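Local coordinates for cellobiose 2-epimerase (Caldibacillus thermoamylovorans, PDB 5ZHB), which catalyses the reversible epimerisation of cellobiose at C2 of its reducing-end glucose, giving glucosyl-mannose, and belongs to the N-acylglucosamine 2-epimerase family, at residues G246-D256 with W307-N318. Residues are numbered along the deposited sequence; the frame is centred on the assembly and turned at random.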
loop_
_atom_site.group_PDB
_atom_site.type_symbol
_atom_site.label_atom_id
_atom_site.label_comp_id
_atom_site.label_asym_id
_atom_site.label_seq_id
_atom_site.Cartn_x
_atom_site.Cartn_y
_atom_site.Cartn_z
ATOM N N GLY A 246 5.313 9.949 3.903
ATOM C CA GLY A 246 4.537 8.740 4.108
ATOM C C GLY A 246 5.188 7.516 3.496
ATOM O O GLY A 246 5.179 6.449 4.113
ATOM N N HIS A 247 5.739 7.647 2.274
ATOM C CA HIS A 247 6.453 6.539 1.671
ATOM C C HIS A 247 7.645 6.112 2.528
ATOM O O HIS A 247 7.908 4.930 2.708
ATOM C CB HIS A 247 6.956 6.838 0.256
ATOM C CG HIS A 247 5.907 6.783 -0.794
ATOM N ND1 HIS A 247 5.243 7.929 -1.200
ATOM C CD2 HIS A 247 5.470 5.777 -1.563
ATOM C CE1 HIS A 247 4.370 7.591 -2.152
ATOM N NE2 HIS A 247 4.500 6.298 -2.389
ATOM N N ASP A 248 8.394 7.076 3.047
ATOM C CA ASP A 248 9.582 6.726 3.826
ATOM C C ASP A 248 9.244 5.865 5.033
ATOM O O ASP A 248 9.871 4.851 5.275
ATOM C CB ASP A 248 10.321 7.997 4.204
ATOM C CG ASP A 248 11.065 8.653 3.053
ATOM O OD1 ASP A 248 10.575 8.551 1.905
ATOM O OD2 ASP A 248 12.128 9.249 3.305
ATOM N N ILE A 249 8.267 6.302 5.842
ATOM C CA ILE A 249 7.995 5.632 7.092
ATOM C C ILE A 249 7.319 4.289 6.818
ATOM O O ILE A 249 7.562 3.310 7.525
ATOM C CB ILE A 249 7.229 6.556 8.062
ATOM C CG1 ILE A 249 7.194 5.969 9.459
ATOM C CG2 ILE A 249 5.825 6.925 7.561
ATOM C CD1 ILE A 249 8.571 5.669 10.031
ATOM N N GLU A 250 6.508 4.227 5.752
ATOM C CA GLU A 250 5.972 2.962 5.283
ATOM C C GLU A 250 7.107 2.012 4.893
ATOM O O GLU A 250 7.119 0.873 5.332
ATOM C CB GLU A 250 5.068 3.245 4.080
ATOM C CG GLU A 250 4.435 1.981 3.495
ATOM C CD GLU A 250 3.588 2.247 2.247
ATOM O OE1 GLU A 250 3.851 3.249 1.537
ATOM O OE2 GLU A 250 2.647 1.457 2.003
ATOM N N ALA A 251 8.026 2.479 4.042
ATOM C CA ALA A 251 9.146 1.676 3.582
ATOM C C ALA A 251 9.989 1.156 4.745
ATOM O O ALA A 251 10.413 0.003 4.731
ATOM C CB ALA A 251 10.013 2.499 2.657
ATOM N N SER A 252 10.198 2.016 5.755
ATOM C CA SER A 252 10.953 1.615 6.934
ATOM C C SER A 252 10.458 0.269 7.436
ATOM O O SER A 252 11.243 -0.650 7.591
ATOM C CB SER A 252 10.891 2.658 8.013
ATOM O OG SER A 252 11.509 2.201 9.202
ATOM N N TRP A 253 9.151 0.125 7.697
ATOM C CA TRP A 253 8.688 -1.091 8.341
ATOM C C TRP A 253 8.411 -2.210 7.342
ATOM O O TRP A 253 8.574 -3.379 7.697
ATOM C CB TRP A 253 7.492 -0.820 9.251
ATOM C CG TRP A 253 6.162 -0.625 8.578
ATOM C CD1 TRP A 253 5.606 0.550 8.185
ATOM C CD2 TRP A 253 5.193 -1.645 8.285
ATOM N NE1 TRP A 253 4.387 0.329 7.605
ATOM C CE2 TRP A 253 4.098 -1.002 7.676
ATOM C CE3 TRP A 253 5.136 -3.024 8.474
ATOM C CZ2 TRP A 253 2.966 -1.702 7.271
ATOM C CZ3 TRP A 253 4.020 -3.724 8.058
ATOM C CH2 TRP A 253 2.930 -3.057 7.507
ATOM N N LEU A 254 8.069 -1.862 6.096
ATOM C CA LEU A 254 7.964 -2.878 5.045
ATOM C C LEU A 254 9.327 -3.496 4.709
ATOM O O LEU A 254 9.427 -4.707 4.585
ATOM C CB LEU A 254 7.298 -2.332 3.787
ATOM C CG LEU A 254 5.814 -1.959 3.913
ATOM C CD1 LEU A 254 5.303 -1.442 2.589
ATOM C CD2 LEU A 254 4.932 -3.104 4.397
ATOM N N ILE A 255 10.375 -2.687 4.560
ATOM C CA ILE A 255 11.707 -3.264 4.354
ATOM C C ILE A 255 12.051 -4.159 5.547
ATOM O O ILE A 255 12.544 -5.298 5.395
ATOM C CB ILE A 255 12.746 -2.158 4.093
ATOM C CG1 ILE A 255 12.501 -1.486 2.742
ATOM C CG2 ILE A 255 14.178 -2.697 4.208
ATOM C CD1 ILE A 255 13.150 -0.124 2.580
ATOM N N ASP A 256 11.724 -3.691 6.764
ATOM C CA ASP A 256 12.040 -4.479 7.949
ATOM C C ASP A 256 11.333 -5.832 7.908
ATOM O O ASP A 256 11.920 -6.870 8.214
ATOM C CB ASP A 256 11.664 -3.763 9.239
ATOM C CG ASP A 256 12.465 -4.206 10.456
ATOM O OD1 ASP A 256 13.534 -4.807 10.259
ATOM O OD2 ASP A 256 11.993 -3.982 11.580
ATOM N N TRP A 307 -3.508 7.993 4.607
ATOM C CA TRP A 307 -2.616 6.837 4.573
ATOM C C TRP A 307 -1.254 7.169 5.184
ATOM O O TRP A 307 -0.643 6.287 5.785
ATOM C CB TRP A 307 -2.468 6.238 3.164
ATOM C CG TRP A 307 -1.717 7.053 2.143
ATOM C CD1 TRP A 307 -2.241 7.873 1.190
ATOM C CD2 TRP A 307 -0.289 7.068 1.943
ATOM N NE1 TRP A 307 -1.244 8.430 0.438
ATOM C CE2 TRP A 307 -0.034 7.957 0.881
ATOM C CE3 TRP A 307 0.791 6.422 2.566
ATOM C CZ2 TRP A 307 1.261 8.203 0.418
ATOM C CZ3 TRP A 307 2.066 6.653 2.093
ATOM C CH2 TRP A 307 2.301 7.548 1.043
ATOM N N VAL A 308 -0.836 8.441 5.042
ATOM C CA VAL A 308 0.431 8.892 5.610
ATOM C C VAL A 308 0.412 8.772 7.135
ATOM O O VAL A 308 1.336 8.218 7.731
ATOM C CB VAL A 308 0.733 10.326 5.125
ATOM C CG1 VAL A 308 1.932 10.914 5.863
ATOM C CG2 VAL A 308 0.881 10.419 3.610
ATOM N N GLN A 309 -0.713 9.122 7.758
ATOM C CA GLN A 309 -0.813 9.096 9.202
ATOM C C GLN A 309 -0.702 7.657 9.689
ATOM O O GLN A 309 0.026 7.372 10.634
ATOM C CB GLN A 309 -2.115 9.718 9.697
ATOM C CG GLN A 309 -2.477 11.064 9.087
ATOM C CD GLN A 309 -1.377 12.101 9.184
ATOM O OE1 GLN A 309 -0.782 12.289 10.241
ATOM N NE2 GLN A 309 -1.025 12.702 8.060
ATOM N N VAL A 310 -1.440 6.724 9.079
ATOM C CA VAL A 310 -1.435 5.373 9.618
ATOM C C VAL A 310 -0.100 4.654 9.351
ATOM O O VAL A 310 0.307 3.828 10.147
ATOM C CB VAL A 310 -2.606 4.512 9.092
ATOM C CG1 VAL A 310 -3.944 5.200 9.304
ATOM C CG2 VAL A 310 -2.452 4.087 7.646
ATOM N N GLU A 311 0.514 4.862 8.189
ATOM C CA GLU A 311 1.843 4.302 7.936
ATOM C C GLU A 311 2.842 4.857 8.952
ATOM O O GLU A 311 3.748 4.148 9.366
ATOM C CB GLU A 311 2.340 4.539 6.513
ATOM C CG GLU A 311 1.515 3.794 5.461
ATOM C CD GLU A 311 1.418 2.300 5.589
ATOM O OE1 GLU A 311 2.338 1.721 6.199
ATOM O OE2 GLU A 311 0.399 1.700 5.111
ATOM N N ALA A 312 2.716 6.124 9.323
ATOM C CA ALA A 312 3.604 6.681 10.348
ATOM C C ALA A 312 3.382 5.973 11.689
ATOM O O ALA A 312 4.342 5.647 12.401
ATOM C CB ALA A 312 3.399 8.173 10.447
ATOM N N MET A 313 2.119 5.685 12.031
ATOM C CA MET A 313 1.854 4.988 13.293
ATOM C C MET A 313 2.511 3.612 13.269
ATOM O O MET A 313 3.153 3.208 14.246
ATOM C CB MET A 313 0.356 4.897 13.641
ATOM C CG MET A 313 -0.204 6.213 14.123
ATOM S SD MET A 313 -1.955 6.232 14.579
ATOM C CE MET A 313 -2.831 6.098 13.012
ATOM N N VAL A 314 2.434 2.891 12.146
ATOM C CA VAL A 314 3.002 1.557 12.119
ATOM C C VAL A 314 4.535 1.665 12.167
ATOM O O VAL A 314 5.185 0.967 12.933
ATOM C CB VAL A 314 2.514 0.701 10.934
ATOM C CG1 VAL A 314 3.189 -0.669 10.902
ATOM C CG2 VAL A 314 0.992 0.549 10.972
ATOM N N GLY A 315 5.108 2.527 11.332
ATOM C CA GLY A 315 6.546 2.582 11.179
ATOM C C GLY A 315 7.192 3.068 12.471
ATOM O O GLY A 315 8.226 2.551 12.858
ATOM N N PHE A 316 6.527 4.010 13.137
ATOM C CA PHE A 316 7.025 4.543 14.400
ATOM C C PHE A 316 6.953 3.490 15.498
ATOM O O PHE A 316 7.891 3.386 16.297
ATOM C CB PHE A 316 6.333 5.849 14.747
ATOM C CG PHE A 316 6.719 7.081 13.945
ATOM C CD1 PHE A 316 7.945 7.216 13.288
ATOM C CD2 PHE A 316 5.854 8.154 13.897
ATOM C CE1 PHE A 316 8.250 8.379 12.583
ATOM C CE2 PHE A 316 6.174 9.323 13.215
ATOM C CZ PHE A 316 7.357 9.418 12.539
ATOM N N TYR A 317 5.897 2.674 15.510
ATOM C CA TYR A 317 5.788 1.614 16.496
ATOM C C TYR A 317 6.836 0.517 16.272
ATOM O O TYR A 317 7.405 -0.028 17.227
ATOM C CB TYR A 317 4.361 1.059 16.568
ATOM C CG TYR A 317 4.263 0.103 17.735
ATOM C CD1 TYR A 317 4.245 0.572 19.045
ATOM C CD2 TYR A 317 4.281 -1.267 17.531
ATOM C CE1 TYR A 317 4.186 -0.300 20.122
ATOM C CE2 TYR A 317 4.247 -2.145 18.597
ATOM C CZ TYR A 317 4.210 -1.662 19.896
ATOM O OH TYR A 317 4.159 -2.565 20.917
ATOM N N ASN A 318 7.080 0.155 15.003
ATOM C CA ASN A 318 8.156 -0.762 14.659
ATOM C C ASN A 318 9.491 -0.228 15.184
ATOM O O ASN A 318 10.249 -0.961 15.821
ATOM C CB ASN A 318 8.241 -0.961 13.135
ATOM C CG ASN A 318 9.193 -2.060 12.714
ATOM O OD1 ASN A 318 8.992 -3.229 13.049
ATOM N ND2 ASN A 318 10.218 -1.711 11.948
HETATM O O HOH W 1 10.067 1.214 11.209
#
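W253 meets helix 307-318 with both its ring face and its indole nitrogen. Its NE1 donates to E311 OE1 at 2.8 Å, with the carboxylate nearly coplanar with the indole and the oxygen met almost along its C-O bond. V314 CG1 stands over the five-membered ring, 3.4 Å from its centroid, in a CH-pi contact, while L254 CD2 lies against the opposite face. With CG placed between backbone N and carbonyl carbon (chi1 77°), the indole leans toward the N-terminal end of its helix, which brings NE1 to E311. A leucine in place of W253 would probably leave E311 OE1 without this donor and open a gap beside V314. E311, bent at chi2, also obliquely crosses E250, whose CG is 3.4 Å from E311 OE1; their carboxylates come close, and E311 OE2 is hydrogen-bonded to H376 and salt-bridged to R379.

I249 fits as a knob among E311, A312, G315 and F316: CG2 rests on A312 CA at 3.6 Å, and CD1 touches the F316 ring. G246 and G315 bring the backbones close, with G246 CA 4.4 Å from V308 CA. At one end the edge of W307 points at the face of H247, planes 76° apart; S244 holds H247 ND1. At the other, N318 ND2 donates to D256 OD2 at 2.9 Å, an oxygen also salt-bridged to K260 and K322. A water donates to S252 OG and G315 O and accepts from N318 ND2.

The helix axes cross at 43°, 8.0 Å apart, within the helical (α/α)6-barrel of this family. Each helix follows a strand of one antiparallel sheet, 242-244 and 299-305; helix 375-387 borders E250 and W253, helix 183-199 flanks H247 and L254, and helix 267-283 backs I249 and F316.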